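Local coordinates for molinate hydrolase (Gulosibacter molinativorax, PDB 4UB9), which is a zinc-binding member of the amidohydrolase family that hydrolyses the thiocarbamate herbicide molinate, breaking its carbon-sulfur bond to release ethanethiol, at residues Asp373-Met385 with Ser482-Val494. Numbering follows the deposited sequence.
Sequences DAGCTDPDILEDM and SPLVTAYPRTANV
Arg490 grips Asp378 end-on with both terminal nitrogens while that same carboxylate caps the helix 379-383. Arg490 NH1 uses the syn lone pair of Asp378 OD1 at 2.8 Å, its NH2 meets Asp378 OD2 from above the carboxylate plane, and the carboxylate and guanidinium planes are 50° apart, not coplanar. Asp378 OD1 also accepts from Asp380 N at 2.9 Å on its anti side, tilted out of the carboxylate plane, the N-cap bond. The arginine chain, extended from CG to NE, carries its guanidinium across to the helix start, where NH1 makes a further weak bond, 2.8 Å long, to Asp380 OD2. Two carboxylates share one guanidinium, and their charge probably eases the approach of Arg117 NE to Arg490 NH1.

Pro379 touches both flat groups of the C-terminal tail, from different atoms: its CB sits over the centre of the Tyr488 ring, 3.6 Å from the centroid, and its CG lies over one face of the guanidinium, toward the rim. At the ring's edge Tyr488 OH donates to Asp380 OD1 at 2.6 Å, the carboxylate turned 73° from the ring; this oxygen also forms a salt bridge with Arg203 of the second subunit. Val485 CG2 packs on Pro379 CD and Cys376 SG touches Thr486 CG2 at 3.9 Å, while Thr486 OG1 is hydrogen-bonded to Glu128 OE2. The whole is an N-capped helix start in an amidohydrolase TIM-barrel enzyme, held to the C-terminal tail by an Asp-Arg-Asp salt-bridge network and a proline-tyrosine CH-pi contact beside a subunit interface.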
loop_
_atom_site.group_PDB
_atom_site.type_symbol
_atom_site.label_atom_id
_atom_site.label_comp_id
_atom_site.label_asym_id
_atom_site.label_seq_id
_atom_site.Cartn_x
_atom_site.Cartn_y
_atom_site.Cartn_z
ATOM N N ASP A 373 -16.661 20.807 11.975
ATOM C CA ASP A 373 -16.399 19.385 11.780
ATOM C C ASP A 373 -15.674 18.846 12.985
ATOM O O ASP A 373 -15.108 17.772 12.937
ATOM C CB ASP A 373 -15.590 19.092 10.477
ATOM C CG ASP A 373 -16.480 18.787 9.221
ATOM O OD1 ASP A 373 -17.634 18.309 9.370
ATOM O OD2 ASP A 373 -16.011 19.039 8.075
ATOM N N ALA A 374 -15.663 19.601 14.074
ATOM C CA ALA A 374 -14.780 19.247 15.189
ATOM C C ALA A 374 -15.272 18.084 15.984
ATOM O O ALA A 374 -16.482 17.811 16.065
ATOM C CB ALA A 374 -14.556 20.432 16.096
ATOM N N GLY A 375 -14.323 17.404 16.590
ATOM C CA GLY A 375 -14.609 16.226 17.424
ATOM C C GLY A 375 -13.672 16.147 18.601
ATOM O O GLY A 375 -12.686 16.844 18.680
ATOM N N CYS A 376 -14.007 15.290 19.539
ATOM C CA CYS A 376 -13.154 15.056 20.692
ATOM C C CYS A 376 -12.144 13.974 20.327
ATOM O O CYS A 376 -12.377 12.761 20.433
ATOM C CB CYS A 376 -13.980 14.710 21.920
ATOM S SG CYS A 376 -12.928 14.227 23.300
ATOM N N THR A 377 -10.989 14.443 19.904
ATOM C CA THR A 377 -9.963 13.600 19.320
ATOM C C THR A 377 -9.232 12.750 20.342
ATOM O O THR A 377 -8.896 13.193 21.428
ATOM C CB THR A 377 -8.928 14.459 18.562
ATOM O OG1 THR A 377 -9.644 15.342 17.698
ATOM C CG2 THR A 377 -7.986 13.590 17.709
ATOM N N ASP A 378 -8.998 11.498 19.975
ATOM C CA ASP A 378 -8.356 10.562 20.891
ATOM C C ASP A 378 -6.988 11.096 21.317
ATOM O O ASP A 378 -6.189 11.498 20.463
ATOM C CB ASP A 378 -8.194 9.190 20.233
ATOM C CG ASP A 378 -7.808 8.108 21.222
ATOM O OD1 ASP A 378 -6.596 7.963 21.492
ATOM O OD2 ASP A 378 -8.701 7.387 21.699
ATOM N N PRO A 379 -6.681 11.034 22.612
ATOM C CA PRO A 379 -5.382 11.562 23.103
ATOM C C PRO A 379 -4.171 10.887 22.546
ATOM O O PRO A 379 -3.166 11.537 22.335
ATOM C CB PRO A 379 -5.446 11.337 24.591
ATOM C CG PRO A 379 -6.570 10.377 24.821
ATOM C CD PRO A 379 -7.543 10.576 23.702
ATOM N N ASP A 380 -4.268 9.620 22.189
ATOM C CA ASP A 380 -3.127 8.983 21.490
ATOM C C ASP A 380 -2.835 9.644 20.154
ATOM O O ASP A 380 -1.676 9.736 19.727
ATOM C CB ASP A 380 -3.313 7.478 21.264
ATOM C CG ASP A 380 -3.010 6.656 22.471
ATOM O OD1 ASP A 380 -2.201 7.070 23.330
ATOM O OD2 ASP A 380 -3.564 5.549 22.551
ATOM N N ILE A 381 -3.883 10.083 19.476
ATOM C CA ILE A 381 -3.729 10.768 18.170
ATOM C C ILE A 381 -3.254 12.208 18.342
ATOM O O ILE A 381 -2.431 12.700 17.578
ATOM C CB ILE A 381 -5.052 10.756 17.377
ATOM C CG1 ILE A 381 -5.406 9.326 16.955
ATOM C CG2 ILE A 381 -5.003 11.666 16.146
ATOM C CD1 ILE A 381 -4.622 8.857 15.752
ATOM N N LEU A 382 -3.802 12.890 19.327
ATOM C CA LEU A 382 -3.299 14.247 19.675
ATOM C C LEU A 382 -1.820 14.212 20.038
ATOM O O LEU A 382 -1.024 15.060 19.636
ATOM C CB LEU A 382 -4.061 14.831 20.847
ATOM C CG LEU A 382 -5.517 15.185 20.558
ATOM C CD1 LEU A 382 -6.187 15.701 21.835
ATOM C CD2 LEU A 382 -5.638 16.213 19.444
ATOM N N GLU A 383 -1.477 13.198 20.816
ATOM C CA GLU A 383 -0.127 13.011 21.308
ATOM C C GLU A 383 0.899 12.907 20.153
ATOM O O GLU A 383 2.045 13.209 20.328
ATOM C CB GLU A 383 -0.091 11.752 22.194
ATOM C CG GLU A 383 1.168 11.588 23.006
ATOM C CD GLU A 383 1.323 12.689 24.072
ATOM O OE1 GLU A 383 0.312 13.151 24.647
ATOM O OE2 GLU A 383 2.470 13.143 24.273
ATOM N N ASP A 384 0.470 12.434 18.989
ATOM C CA ASP A 384 1.350 12.352 17.808
ATOM C C ASP A 384 1.695 13.701 17.214
ATOM O O ASP A 384 2.621 13.797 16.419
ATOM C CB ASP A 384 0.690 11.573 16.644
ATOM C CG ASP A 384 0.654 10.050 16.844
ATOM O OD1 ASP A 384 1.021 9.529 17.921
ATOM O OD2 ASP A 384 0.224 9.369 15.878
ATOM N N MET A 385 0.909 14.714 17.522
ATOM C CA MET A 385 0.961 15.952 16.752
ATOM C C MET A 385 2.022 16.909 17.252
ATOM O O MET A 385 2.229 17.035 18.452
ATOM C CB MET A 385 -0.383 16.671 16.836
ATOM C CG MET A 385 -1.511 15.893 16.214
ATOM S SD MET A 385 -3.091 16.686 16.492
ATOM C CE MET A 385 -4.078 15.666 15.373
ATOM N N SER A 482 -17.031 12.064 33.572
ATOM C CA SER A 482 -16.276 10.802 33.642
ATOM C C SER A 482 -15.416 10.638 32.431
ATOM O O SER A 482 -15.836 10.069 31.427
ATOM C CB SER A 482 -17.191 9.603 33.743
ATOM O OG SER A 482 -18.167 9.826 34.733
ATOM N N PRO A 483 -14.187 11.123 32.520
ATOM C CA PRO A 483 -13.349 10.976 31.363
ATOM C C PRO A 483 -13.350 9.559 30.845
ATOM O O PRO A 483 -13.204 8.609 31.612
ATOM C CB PRO A 483 -11.957 11.392 31.874
ATOM C CG PRO A 483 -12.257 12.376 32.983
ATOM C CD PRO A 483 -13.511 11.833 33.620
ATOM N N LEU A 484 -13.524 9.452 29.537
ATOM C CA LEU A 484 -13.592 8.167 28.870
ATOM C C LEU A 484 -12.551 8.179 27.764
ATOM O O LEU A 484 -11.470 7.599 27.926
ATOM C CB LEU A 484 -15.004 7.910 28.360
ATOM C CG LEU A 484 -15.259 6.557 27.717
ATOM C CD1 LEU A 484 -14.863 5.397 28.625
ATOM C CD2 LEU A 484 -16.727 6.451 27.349
ATOM N N VAL A 485 -12.819 8.874 26.657
ATOM C CA VAL A 485 -11.755 8.994 25.645
ATOM C C VAL A 485 -10.641 9.898 26.132
ATOM O O VAL A 485 -9.476 9.658 25.829
ATOM C CB VAL A 485 -12.208 9.267 24.171
ATOM C CG1 VAL A 485 -13.690 9.349 24.007
ATOM C CG2 VAL A 485 -11.476 10.410 23.531
ATOM N N THR A 486 -10.995 10.904 26.927
ATOM C CA THR A 486 -9.972 11.827 27.466
ATOM C C THR A 486 -9.205 11.290 28.659
ATOM O O THR A 486 -8.240 11.889 29.067
ATOM C CB THR A 486 -10.536 13.209 27.847
ATOM O OG1 THR A 486 -11.602 13.047 28.789
ATOM C CG2 THR A 486 -10.990 13.903 26.612
ATOM N N ALA A 487 -9.648 10.177 29.224
ATOM C CA ALA A 487 -8.849 9.504 30.276
ATOM C C ALA A 487 -7.453 9.218 29.778
ATOM O O ALA A 487 -7.255 8.538 28.786
ATOM C CB ALA A 487 -9.517 8.219 30.752
ATOM N N TYR A 488 -6.478 9.743 30.494
ATOM C CA TYR A 488 -5.100 9.678 30.059
ATOM C C TYR A 488 -4.160 9.966 31.217
ATOM O O TYR A 488 -4.428 10.837 32.019
ATOM C CB TYR A 488 -4.860 10.706 28.963
ATOM C CG TYR A 488 -3.904 10.275 27.876
ATOM C CD1 TYR A 488 -4.184 9.146 27.087
ATOM C CD2 TYR A 488 -2.745 10.988 27.609
ATOM C CE1 TYR A 488 -3.323 8.737 26.087
ATOM C CE2 TYR A 488 -1.879 10.585 26.611
ATOM C CZ TYR A 488 -2.179 9.458 25.848
ATOM O OH TYR A 488 -1.361 9.057 24.815
ATOM N N PRO A 489 -3.007 9.278 31.284
ATOM C CA PRO A 489 -2.501 8.244 30.378
ATOM C C PRO A 489 -3.231 6.942 30.553
ATOM O O PRO A 489 -4.040 6.805 31.429
ATOM C CB PRO A 489 -1.046 8.049 30.826
ATOM C CG PRO A 489 -0.762 9.155 31.776
ATOM C CD PRO A 489 -2.058 9.553 32.370
ATOM N N ARG A 490 -2.916 5.993 29.700
ATOM C CA ARG A 490 -3.629 4.722 29.664
ATOM C C ARG A 490 -2.787 3.622 30.252
ATOM O O ARG A 490 -1.759 3.276 29.710
ATOM C CB ARG A 490 -4.038 4.398 28.216
ATOM C CG ARG A 490 -5.307 5.151 27.790
ATOM C CD ARG A 490 -5.468 5.236 26.272
ATOM N NE ARG A 490 -6.671 5.989 25.885
ATOM C CZ ARG A 490 -6.942 6.409 24.654
ATOM N NH1 ARG A 490 -6.110 6.161 23.635
ATOM N NH2 ARG A 490 -8.050 7.094 24.431
ATOM N N THR A 491 -3.222 3.090 31.387
ATOM C CA THR A 491 -2.423 2.078 32.080
ATOM C C THR A 491 -2.752 0.691 31.477
ATOM O O THR A 491 -3.919 0.359 31.189
ATOM C CB THR A 491 -2.559 2.106 33.632
ATOM O OG1 THR A 491 -3.531 1.148 34.047
ATOM C CG2 THR A 491 -2.926 3.515 34.194
ATOM N N ALA A 492 -1.696 -0.087 31.275
ATOM C CA ALA A 492 -1.757 -1.397 30.598
ATOM C C ALA A 492 -2.551 -2.474 31.363
ATOM O O ALA A 492 -3.283 -3.294 30.759
ATOM C CB ALA A 492 -0.342 -1.913 30.329
ATOM N N ASN A 493 -2.408 -2.457 32.687
ATOM C CA ASN A 493 -3.007 -3.480 33.535
ATOM C C ASN A 493 -3.569 -2.886 34.788
ATOM O O ASN A 493 -2.856 -2.692 35.764
ATOM C CB ASN A 493 -1.971 -4.565 33.875
ATOM C CG ASN A 493 -1.510 -5.338 32.647
ATOM O OD1 ASN A 493 -2.228 -6.213 32.148
ATOM N ND2 ASN A 493 -0.316 -5.015 32.152
ATOM N N VAL A 494 -4.845 -2.591 34.756
ATOM C CA VAL A 494 -5.534 -2.034 35.893
ATOM C C VAL A 494 -5.911 -3.142 36.869
ATOM O O VAL A 494 -6.679 -4.049 36.551
ATOM C CB VAL A 494 -6.792 -1.257 35.453
ATOM C CG1 VAL A 494 -7.578 -0.733 36.659
ATOM C CG2 VAL A 494 -6.393 -0.094 34.550
#